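Local coordinates for 70 kDa protein (Xanthomonas sp., PDB 4B2N) that oxidatively cleaves natural rubber as a processive dioxygenase that carries two covalently bound c-type haems, at residues Leu70-Leu81 against Tyr452-Thr460. Sequence-based numbering, arbitrary orientation.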
ATOM      1  N   LEU A  70      -8.648 -18.388   6.337  1.00 15.55           N
ATOM      2  CA  LEU A  70      -8.647 -19.230   5.140  1.00 14.74           C
ATOM      3  C   LEU A  70      -7.968 -20.587   5.340  1.00 15.21           C
ATOM      4  O   LEU A  70      -8.161 -21.537   4.533  1.00 15.11           O
ATOM      5  CB  LEU A  70      -7.879 -18.524   3.959  1.00 14.70           C
ATOM      6  CG  LEU A  70      -8.550 -17.164   3.702  1.00 15.28           C
ATOM      7  CD1 LEU A  70      -7.662 -16.301   2.795  1.00 14.51           C
ATOM      8  CD2 LEU A  70     -10.002 -17.338   3.176  1.00 15.63           C
ATOM      9  N   HIS A  71      -7.131 -20.664   6.394  1.00 15.16           N
ATOM     10  CA  HIS A  71      -6.384 -21.906   6.701  1.00 15.83           C
ATOM     11  C   HIS A  71      -7.266 -22.981   7.268  1.00 17.19           C
ATOM     12  O   HIS A  71      -7.166 -24.125   6.888  1.00 18.35           O
ATOM     13  CB  HIS A  71      -5.149 -21.599   7.571  1.00 16.08           C
ATOM     14  CG  HIS A  71      -4.068 -20.900   6.797  1.00 16.49           C
ATOM     15  ND1 HIS A  71      -4.176 -19.598   6.419  1.00 16.43           N
ATOM     16  CD2 HIS A  71      -2.913 -21.390   6.215  1.00 15.10           C
ATOM     17  CE1 HIS A  71      -3.098 -19.284   5.664  1.00 16.89           C
ATOM     18  NE2 HIS A  71      -2.314 -20.373   5.591  1.00 16.01           N
ATOM     19  N   ASN A  72      -8.196 -22.584   8.115  1.00 17.81           N
ATOM     20  CA  ASN A  72      -9.207 -23.483   8.660  1.00 19.69           C
ATOM     21  C   ASN A  72     -10.531 -22.768   8.402  1.00 17.85           C
ATOM     22  O   ASN A  72     -11.070 -22.117   9.326  1.00 19.13           O
ATOM     23  CB  ASN A  72      -8.861 -23.748  10.140  1.00 20.23           C
ATOM     24  CG  ASN A  72      -7.697 -24.710  10.249  1.00 21.98           C
ATOM     25  OD1 ASN A  72      -7.878 -25.910  10.038  1.00 23.64           O
ATOM     26  ND2 ASN A  72      -6.495 -24.197  10.441  1.00 21.64           N
ATOM     27  N   PRO A  73     -11.013 -22.830   7.128  1.00 17.73           N
ATOM     28  CA  PRO A  73     -12.160 -21.978   6.683  1.00 18.38           C
ATOM     29  C   PRO A  73     -13.493 -22.462   7.252  1.00 20.68           C
ATOM     30  O   PRO A  73     -13.608 -23.626   7.665  1.00 18.55           O
ATOM     31  CB  PRO A  73     -12.118 -22.060   5.154  1.00 18.46           C
ATOM     32  CG  PRO A  73     -11.552 -23.429   4.917  1.00 17.59           C
ATOM     33  CD  PRO A  73     -10.527 -23.684   6.035  1.00 17.98           C
ATOM     34  N   PRO A  74     -14.488 -21.562   7.313  1.00 21.37           N
ATOM     35  CA  PRO A  74     -15.806 -21.965   7.753  1.00 25.38           C
ATOM     36  C   PRO A  74     -16.414 -23.051   6.804  1.00 23.32           C
ATOM     37  O   PRO A  74     -16.130 -23.059   5.605  1.00 22.42           O
ATOM     38  CB  PRO A  74     -16.606 -20.632   7.710  1.00 25.27           C
ATOM     39  CG  PRO A  74     -15.578 -19.552   7.527  1.00 24.93           C
ATOM     40  CD  PRO A  74     -14.430 -20.189   6.811  1.00 21.88           C
ATOM     41  N   PRO A  75     -17.251 -23.976   7.323  1.00 27.72           N
ATOM     42  CA  PRO A  75     -17.940 -24.804   6.333  1.00 28.32           C
ATOM     43  C   PRO A  75     -18.721 -23.932   5.345  1.00 26.35           C
ATOM     44  O   PRO A  75     -19.054 -22.766   5.645  1.00 25.77           O
ATOM     45  CB  PRO A  75     -18.909 -25.654   7.188  1.00 30.46           C
ATOM     46  CG  PRO A  75     -18.249 -25.725   8.513  1.00 31.19           C
ATOM     47  CD  PRO A  75     -17.671 -24.330   8.697  1.00 29.61           C
ATOM     48  N   PRO A  76     -18.978 -24.460   4.146  1.00 25.54           N
ATOM     49  CA  PRO A  76     -18.610 -25.806   3.682  1.00 23.52           C
ATOM     50  C   PRO A  76     -17.179 -25.876   3.053  1.00 22.99           C
ATOM     51  O   PRO A  76     -16.869 -26.843   2.353  1.00 20.12           O
ATOM     52  CB  PRO A  76     -19.689 -26.072   2.615  1.00 24.02           C
ATOM     53  CG  PRO A  76     -19.903 -24.700   1.984  1.00 23.01           C
ATOM     54  CD  PRO A  76     -19.688 -23.686   3.094  1.00 24.77           C
ATOM     55  N   PHE A  77     -16.303 -24.907   3.331  1.00 20.26           N
ATOM     56  CA  PHE A  77     -14.986 -24.914   2.680  1.00 20.45           C
ATOM     57  C   PHE A  77     -14.105 -25.960   3.293  1.00 20.04           C
ATOM     58  O   PHE A  77     -14.364 -26.429   4.404  1.00 18.25           O
ATOM     59  CB  PHE A  77     -14.325 -23.553   2.708  1.00 20.39           C
ATOM     60  CG  PHE A  77     -15.115 -22.516   1.988  1.00 19.96           C
ATOM     61  CD1 PHE A  77     -15.146 -22.498   0.600  1.00 22.65           C
ATOM     62  CD2 PHE A  77     -15.858 -21.564   2.709  1.00 21.46           C
ATOM     63  CE1 PHE A  77     -15.911 -21.557  -0.098  1.00 20.81           C
ATOM     64  CE2 PHE A  77     -16.596 -20.604   2.040  1.00 23.07           C
ATOM     65  CZ  PHE A  77     -16.598 -20.592   0.628  1.00 21.51           C
ATOM     66  N   VAL A  78     -13.080 -26.360   2.565  1.00 18.13           N
ATOM     67  CA  VAL A  78     -12.194 -27.393   3.066  1.00 19.65           C
ATOM     68  C   VAL A  78     -10.779 -26.814   3.154  1.00 19.94           C
ATOM     69  O   VAL A  78     -10.485 -25.793   2.535  1.00 19.03           O
ATOM     70  CB  VAL A  78     -12.156 -28.658   2.175  1.00 20.06           C
ATOM     71  CG1 VAL A  78     -13.492 -29.386   2.190  1.00 23.66           C
ATOM     72  CG2 VAL A  78     -11.680 -28.306   0.780  1.00 20.34           C
ATOM     73  N   ASN A  79      -9.953 -27.433   3.986  1.00 17.63           N
ATOM     74  CA  ASN A  79      -8.620 -26.985   4.218  1.00 17.56           C
ATOM     75  C   ASN A  79      -7.768 -27.553   3.108  1.00 18.22           C
ATOM     76  O   ASN A  79      -7.671 -28.782   2.996  1.00 20.46           O
ATOM     77  CB  ASN A  79      -8.144 -27.488   5.553  1.00 18.02           C
ATOM     78  CG  ASN A  79      -6.682 -27.208   5.790  1.00 17.68           C
ATOM     79  OD1 ASN A  79      -6.078 -26.378   5.122  1.00 17.46           O
ATOM     80  ND2 ASN A  79      -6.118 -27.874   6.753  1.00 19.04           N
ATOM     81  N   ARG A  80      -7.134 -26.687   2.318  1.00 16.23           N
ATOM     82  CA  ARG A  80      -6.066 -27.165   1.415  1.00 17.09           C
ATOM     83  C   ARG A  80      -4.756 -26.341   1.490  1.00 18.43           C
ATOM     84  O   ARG A  80      -3.877 -26.486   0.608  1.00 17.97           O
ATOM     85  CB  ARG A  80      -6.491 -27.167  -0.077  1.00 19.27           C
ATOM     86  CG  ARG A  80      -7.496 -28.236  -0.508  1.00 21.20           C
ATOM     87  CD  ARG A  80      -7.642 -28.300  -2.040  1.00 22.08           C
ATOM     88  NE  ARG A  80      -8.399 -29.523  -2.410  1.00 21.38           N
ATOM     89  CZ  ARG A  80      -9.718 -29.531  -2.488  1.00 23.86           C
ATOM     90  NH1 ARG A  80     -10.431 -28.431  -2.241  1.00 22.77           N
ATOM     91  NH2 ARG A  80     -10.354 -30.608  -2.794  1.00 21.05           N
ATOM     92  N   LEU A  81      -4.620 -25.468   2.477  1.00 15.18           N
ATOM     93  CA  LEU A  81      -3.372 -24.650   2.641  1.00 15.58           C
ATOM     94  C   LEU A  81      -2.396 -25.319   3.603  1.00 16.52           C
ATOM     95  O   LEU A  81      -2.851 -25.874   4.637  1.00 18.52           O
ATOM     96  CB  LEU A  81      -3.725 -23.257   3.200  1.00 14.80           C
ATOM     97  CG  LEU A  81      -4.662 -22.427   2.349  1.00 15.32           C
ATOM     98  CD1 LEU A  81      -4.813 -21.017   2.947  1.00 13.81           C
ATOM     99  CD2 LEU A  81      -4.105 -22.412   0.924  1.00 15.88           C
ATOM    100  N   TYR A 452      -9.188 -17.873  -3.469  1.00 14.53           N
ATOM    101  CA  TYR A 452      -8.858 -19.221  -2.946  1.00 15.15           C
ATOM    102  C   TYR A 452     -10.015 -20.216  -3.167  1.00 15.64           C
ATOM    103  O   TYR A 452     -10.516 -20.871  -2.189  1.00 17.33           O
ATOM    104  CB  TYR A 452      -8.584 -19.180  -1.421  1.00 16.31           C
ATOM    105  CG  TYR A 452      -7.345 -18.495  -0.955  1.00 16.20           C
ATOM    106  CD1 TYR A 452      -7.204 -17.093  -1.044  1.00 16.28           C
ATOM    107  CD2 TYR A 452      -6.309 -19.237  -0.390  1.00 15.71           C
ATOM    108  CE1 TYR A 452      -6.074 -16.447  -0.533  1.00 15.95           C
ATOM    109  CE2 TYR A 452      -5.158 -18.602   0.151  1.00 16.86           C
ATOM    110  CZ  TYR A 452      -5.062 -17.224   0.062  1.00 17.09           C
ATOM    111  OH  TYR A 452      -3.932 -16.643   0.536  1.00 18.11           O
ATOM    112  N   ASN A 453     -10.542 -20.224  -4.374  1.00 16.00           N
ATOM    113  CA  ASN A 453     -11.605 -21.163  -4.732  1.00 15.98           C
ATOM    114  C   ASN A 453     -11.096 -22.590  -4.711  1.00 16.31           C
ATOM    115  O   ASN A 453     -11.868 -23.492  -4.803  1.00 16.71           O
ATOM    116  CB  ASN A 453     -12.384 -20.777  -6.033  1.00 15.59           C
ATOM    117  CG  ASN A 453     -11.702 -21.231  -7.327  1.00 16.75           C
ATOM    118  OD1 ASN A 453     -10.462 -21.363  -7.384  1.00 16.00           O
ATOM    119  ND2 ASN A 453     -12.495 -21.416  -8.392  1.00 16.20           N
ATOM    120  N   ASN A 454      -9.803 -22.797  -4.528  1.00 16.07           N
ATOM    121  CA  ASN A 454      -9.339 -24.171  -4.309  1.00 18.02           C
ATOM    122  C   ASN A 454      -9.830 -24.735  -2.963  1.00 19.03           C
ATOM    123  O   ASN A 454      -9.756 -25.950  -2.750  1.00 21.23           O
ATOM    124  CB  ASN A 454      -7.827 -24.280  -4.430  1.00 20.63           C
ATOM    125  CG  ASN A 454      -7.101 -23.469  -3.372  1.00 21.87           C
ATOM    126  OD1 ASN A 454      -6.173 -23.980  -2.731  1.00 25.45           O
ATOM    127  ND2 ASN A 454      -7.512 -22.211  -3.177  1.00 18.43           N
ATOM    128  N   LEU A 455     -10.359 -23.885  -2.084  1.00 16.22           N
ATOM    129  CA  LEU A 455     -10.913 -24.330  -0.823  1.00 18.08           C
ATOM    130  C   LEU A 455     -12.415 -24.686  -0.909  1.00 19.36           C
ATOM    131  O   LEU A 455     -13.055 -25.024   0.111  1.00 21.11           O
ATOM    132  CB  LEU A 455     -10.711 -23.255   0.256  1.00 15.73           C
ATOM    133  CG  LEU A 455      -9.291 -22.744   0.346  1.00 15.43           C
ATOM    134  CD1 LEU A 455      -9.264 -21.706   1.449  1.00 15.01           C
ATOM    135  CD2 LEU A 455      -8.313 -23.905   0.637  1.00 16.10           C
ATOM    136  N   SER A 456     -12.987 -24.551  -2.099  1.00 20.85           N
ATOM    137  CA  SER A 456     -14.373 -24.967  -2.305  1.00 20.86           C
ATOM    138  C   SER A 456     -14.491 -26.475  -2.214  1.00 20.86           C
ATOM    139  O   SER A 456     -13.571 -27.166  -2.640  1.00 18.79           O
ATOM    140  CB  SER A 456     -14.784 -24.614  -3.734  1.00 23.39           C
ATOM    141  OG  SER A 456     -16.095 -25.102  -3.992  1.00 26.87           O
ATOM    142  N   PRO A 457     -15.600 -26.984  -1.651  1.00 21.81           N
ATOM    143  CA  PRO A 457     -15.667 -28.450  -1.664  1.00 23.79           C
ATOM    144  C   PRO A 457     -15.843 -29.014  -3.087  1.00 28.70           C
ATOM    145  O   PRO A 457     -15.543 -30.197  -3.325  1.00 33.69           O
ATOM    146  CB  PRO A 457     -16.859 -28.786  -0.777  1.00 25.43           C
ATOM    147  CG  PRO A 457     -17.639 -27.495  -0.678  1.00 24.69           C
ATOM    148  CD  PRO A 457     -16.663 -26.351  -0.866  1.00 22.84           C
ATOM    149  N   SER A 458     -16.252 -28.162  -4.024  1.00 30.54           N
ATOM    150  CA  SER A 458     -16.589 -28.562  -5.401  1.00 31.63           C
ATOM    151  C   SER A 458     -15.365 -28.528  -6.248  1.00 33.50           C
ATOM    152  O   SER A 458     -15.423 -28.923  -7.387  1.00 34.01           O
ATOM    153  CB  SER A 458     -17.574 -27.571  -6.058  1.00 30.45           C
ATOM    154  OG  SER A 458     -18.565 -27.064  -5.191  1.00 36.39           O
ATOM    155  N   TRP A 459     -14.249 -28.019  -5.726  1.00 33.08           N
ATOM    156  CA  TRP A 459     -13.070 -27.830  -6.545  1.00 30.50           C
ATOM    157  C   TRP A 459     -12.368 -29.125  -6.640  1.00 36.67           C
ATOM    158  O   TRP A 459     -11.933 -29.684  -5.637  1.00 38.42           O
ATOM    159  CB  TRP A 459     -12.147 -26.745  -5.930  1.00 26.98           C
ATOM    160  CG  TRP A 459     -10.841 -26.334  -6.636  1.00 22.85           C
ATOM    161  CD1 TRP A 459     -10.657 -25.266  -7.540  1.00 23.92           C
ATOM    162  CD2 TRP A 459      -9.493 -26.882  -6.439  1.00 24.51           C
ATOM    163  NE1 TRP A 459      -9.354 -25.174  -7.953  1.00 23.26           N
ATOM    164  CE2 TRP A 459      -8.589 -26.085  -7.292  1.00 22.83           C
ATOM    165  CE3 TRP A 459      -8.943 -27.917  -5.645  1.00 23.61           C
ATOM    166  CZ2 TRP A 459      -7.238 -26.304  -7.310  1.00 24.36           C
ATOM    167  CZ3 TRP A 459      -7.579 -28.143  -5.700  1.00 22.97           C
ATOM    168  CH2 TRP A 459      -6.731 -27.358  -6.517  1.00 25.76           C
ATOM    169  N   THR A 460     -12.224 -29.632  -7.854  1.00 41.87           N
ATOM    170  CA  THR A 460     -11.041 -30.462  -8.093  1.00 45.88           C
ATOM    171  C   THR A 460     -10.038 -29.514  -8.718  1.00 40.41           C
ATOM    172  O   THR A 460     -10.437 -28.521  -9.315  1.00 44.49           O
ATOM    173  CB  THR A 460     -11.271 -31.587  -9.111  1.00 48.11           C
ATOM    174  OG1 THR A 460     -10.948 -32.856  -8.516  1.00 60.07           O
ATOM    175  CG2 THR A 460     -10.410 -31.342 -10.386  1.00 46.75           C
TER
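Leu455 lies in the mouth of the loop 70-81, where it has the largest buried area of the contact: its CD1 comes 3.3 Å from Leu70 O and its CD2 3.5 Å from Arg80 N, so the two methyls of one branch point span both arms of that loop. Its own carbonyl turns to the returning arm, taking a nearly straight hydrogen bond from Val78 N (2.8 Å), and the same oxygen lies in the plane of the Phe77 ring at its edge, 3.3 Å from Phe77 CD1. Leu70 CD1 sits over one face of the Tyr452 ring, 3.9 Å from the centroid and 19° off the normal, a CH-pi contact; Tyr452 OH is hydrogen-bonded to Val311 N. The contact joins two long connections: the proline-rich loop between helices 27-32 and 88-104, with a cis peptide bond before Pro76, and the connection between helices 439-446 and 467-481, where the 3-10 segment 453-455 leads into a type I turn from Ser456 to Trp459. Arg80, extended from CG to NE, reaches along the second piece. Its NH1 donates to Asn454 O (2.6 Å), nearly end-on to the carbonyl but 26° out of the guanidinium plane, and weakly to Ser456 O. Trp459 CE3 lies over one guanidinium face, 3.6 Å from Arg80 CZ, yet the planes are 56° apart, so the indole meets Arg80 by its edge; Asn454 CB covers a face of that indole.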